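Local coordinates for protein peptide methionine sulfoxide reductase msrA/msrB (Neisseria meningitidis, PDB 3BQG) that reduces methionine sulfoxide in peptides and proteins to methionine, using a cysteine that passes through a sulfenic acid intermediate, at residues A[16-21]-A[156-161]. The protein carries 1 engineered substitution. Sequence-based numbering, arbitrary orientation.
Sequences LEAYFQ and IDIRKA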
loop_
_atom_site.group_PDB
_atom_site.type_symbol
_atom_site.label_atom_id
_atom_site.label_comp_id
_atom_site.label_asym_id
_atom_site.label_seq_id
_atom_site.Cartn_x
_atom_site.Cartn_y
_atom_site.Cartn_z
ATOM N N LEU A 16 -1.482 0.883 7.155
ATOM C CA LEU A 16 -1.749 0.014 6.016
ATOM C C LEU A 16 -1.170 -1.385 6.221
ATOM O O LEU A 16 -1.776 -2.376 5.818
ATOM C CB LEU A 16 -1.184 0.635 4.734
ATOM C CG LEU A 16 -1.506 -0.076 3.410
ATOM C CD1 LEU A 16 -3.008 -0.103 3.175
ATOM C CD2 LEU A 16 -0.804 0.652 2.267
ATOM N N GLU A 17 0.007 -1.468 6.837
ATOM C CA GLU A 17 0.628 -2.765 7.077
ATOM C C GLU A 17 -0.194 -3.546 8.096
ATOM O O GLU A 17 -0.539 -4.707 7.875
ATOM C CB GLU A 17 2.049 -2.607 7.613
ATOM C CG GLU A 17 2.634 -3.933 8.102
ATOM C CD GLU A 17 3.792 -3.746 9.050
ATOM O OE1 GLU A 17 3.635 -2.998 10.038
ATOM O OE2 GLU A 17 4.861 -4.346 8.811
ATOM N N ALA A 18 -0.500 -2.893 9.212
ATOM C CA ALA A 18 -1.283 -3.518 10.274
ATOM C C ALA A 18 -2.593 -4.041 9.703
ATOM O O ALA A 18 -3.083 -5.101 10.085
ATOM C CB ALA A 18 -1.561 -2.500 11.372
ATOM N N TYR A 19 -3.157 -3.272 8.783
ATOM C CA TYR A 19 -4.407 -3.627 8.128
ATOM C C TYR A 19 -4.290 -4.919 7.307
ATOM O O TYR A 19 -5.089 -5.836 7.475
ATOM C CB TYR A 19 -4.843 -2.460 7.231
ATOM C CG TYR A 19 -6.034 -2.722 6.342
ATOM C CD1 TYR A 19 -7.327 -2.794 6.864
ATOM C CD2 TYR A 19 -5.869 -2.866 4.966
ATOM C CE1 TYR A 19 -8.428 -3.000 6.028
ATOM C CE2 TYR A 19 -6.957 -3.071 4.129
ATOM C CZ TYR A 19 -8.231 -3.136 4.662
ATOM O OH TYR A 19 -9.304 -3.324 3.819
ATOM N N PHE A 20 -3.297 -5.000 6.423
ATOM C CA PHE A 20 -3.152 -6.193 5.591
ATOM C C PHE A 20 -2.758 -7.469 6.339
ATOM O O PHE A 20 -3.076 -8.570 5.895
ATOM C CB PHE A 20 -2.181 -5.918 4.433
ATOM C CG PHE A 20 -2.863 -5.363 3.212
ATOM C CD1 PHE A 20 -3.468 -6.212 2.291
ATOM C CD2 PHE A 20 -2.982 -3.989 3.033
ATOM C CE1 PHE A 20 -4.196 -5.704 1.211
ATOM C CE2 PHE A 20 -3.709 -3.465 1.960
ATOM C CZ PHE A 20 -4.317 -4.327 1.042
ATOM N N GLN A 21 -2.088 -7.326 7.477
ATOM C CA GLN A 21 -1.686 -8.489 8.267
ATOM C C GLN A 21 -2.887 -9.228 8.856
ATOM O O GLN A 21 -2.832 -10.440 9.064
ATOM C CB GLN A 21 -0.740 -8.066 9.398
ATOM C CG GLN A 21 0.689 -7.806 8.950
ATOM C CD GLN A 21 1.461 -9.090 8.684
ATOM O OE1 GLN A 21 0.951 -10.021 8.061
ATOM N NE2 GLN A 21 2.701 -9.141 9.151
ATOM N N ILE A 156 -5.902 4.561 9.570
ATOM C CA ILE A 156 -6.819 3.521 9.119
ATOM C C ILE A 156 -7.411 2.714 10.273
ATOM O O ILE A 156 -6.713 2.367 11.218
ATOM C CB ILE A 156 -6.104 2.537 8.167
ATOM C CG1 ILE A 156 -5.527 3.295 6.966
ATOM C CG2 ILE A 156 -7.077 1.455 7.702
ATOM C CD1 ILE A 156 -4.685 2.437 6.047
ATOM N N ASP A 157 -8.708 2.430 10.188
ATOM C CA ASP A 157 -9.393 1.632 11.199
ATOM C C ASP A 157 -9.097 0.188 10.815
ATOM O O ASP A 157 -9.860 -0.438 10.076
ATOM C CB ASP A 157 -10.902 1.885 11.157
ATOM C CG ASP A 157 -11.656 1.121 12.240
ATOM O OD1 ASP A 157 -11.059 0.229 12.883
ATOM O OD2 ASP A 157 -12.854 1.410 12.441
ATOM N N ILE A 158 -7.979 -0.325 11.311
ATOM C CA ILE A 158 -7.552 -1.680 11.003
ATOM C C ILE A 158 -8.650 -2.732 11.165
ATOM O O ILE A 158 -8.595 -3.794 10.543
ATOM C CB ILE A 158 -6.317 -2.050 11.859
ATOM C CG1 ILE A 158 -5.214 -1.013 11.627
ATOM C CG2 ILE A 158 -5.796 -3.422 11.476
ATOM C CD1 ILE A 158 -4.889 -0.792 10.168
ATOM N N ARG A 159 -9.649 -2.433 11.990
ATOM C CA ARG A 159 -10.753 -3.362 12.228
ATOM C C ARG A 159 -11.460 -3.715 10.920
ATOM O O ARG A 159 -11.887 -4.852 10.714
ATOM C CB ARG A 159 -11.787 -2.738 13.166
ATOM C CG ARG A 159 -11.249 -2.168 14.467
ATOM C CD ARG A 159 -12.377 -1.429 15.189
ATOM N NE ARG A 159 -12.060 -0.878 16.512
ATOM C CZ ARG A 159 -10.944 -1.095 17.208
ATOM N NH1 ARG A 159 -10.799 -0.534 18.404
ATOM N NH2 ARG A 159 -9.967 -1.851 16.722
ATOM N N LYS A 160 -11.590 -2.720 10.047
ATOM C CA LYS A 160 -12.260 -2.883 8.762
ATOM C C LYS A 160 -11.721 -4.022 7.901
ATOM O O LYS A 160 -12.343 -4.403 6.912
ATOM C CB LYS A 160 -12.195 -1.576 7.977
ATOM C CG LYS A 160 -12.907 -0.423 8.664
ATOM C CD LYS A 160 -12.999 0.792 7.754
ATOM C CE LYS A 160 -13.777 1.924 8.419
ATOM N NZ LYS A 160 -13.928 3.114 7.533
ATOM N N ALA A 161 -10.569 -4.567 8.269
ATOM C CA ALA A 161 -9.991 -5.666 7.504
ATOM C C ALA A 161 -10.814 -6.936 7.702
ATOM O O ALA A 161 -10.790 -7.840 6.864
ATOM C CB ALA A 161 -8.546 -5.907 7.933
#
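Tyr-19 and Ile-158 bring the two backbones together, their CA atoms 4.7 Å apart, where helix 14-21 of the MsrA alpha/beta fold meets a short 3-10 turn near the end of the modelled chain. This helix follows strand 3-10 of the mixed sheet, and Cys-12, present here as S-hydroxycysteine, lies just before it. Backbone bonds from Lys-160 N to Asp-157 O and from Ala-161 N to Ile-158 O shape the turn.

Apolar groups fill the join. The folded second torsion of Ile-158 (chi2 -52°) sets CD1 against the helix backbone, 3.3 Å from Tyr-19 N, with the CB atoms of Ala-18 and Tyr-19 also in contact. Its other branch, CG2, rests 3.5 Å from Ala-18 O. Earlier in the chain, Ile-156 extends CD1 to Leu-16 N at 3.7 Å, the two side chains crossing obliquely.

Tyr-19 holds CG anti to its backbone N (chi1 173°), and its ring atom CE1 comes 3.4 Å from Ala-161 CA, while Ile-158 O sits at the ring edge near the plane. Tyr-19 OH hydrogen-bonds to Tyr-74 O on helix 68-78, and Lys-160 O accepts from Arg-77 NH1 of the same helix, which thus binds both segments. The methyl of Ala-161 touches two parts of Tyr-19: CB lies 3.5 Å from both ring atom CE1 and carbonyl O.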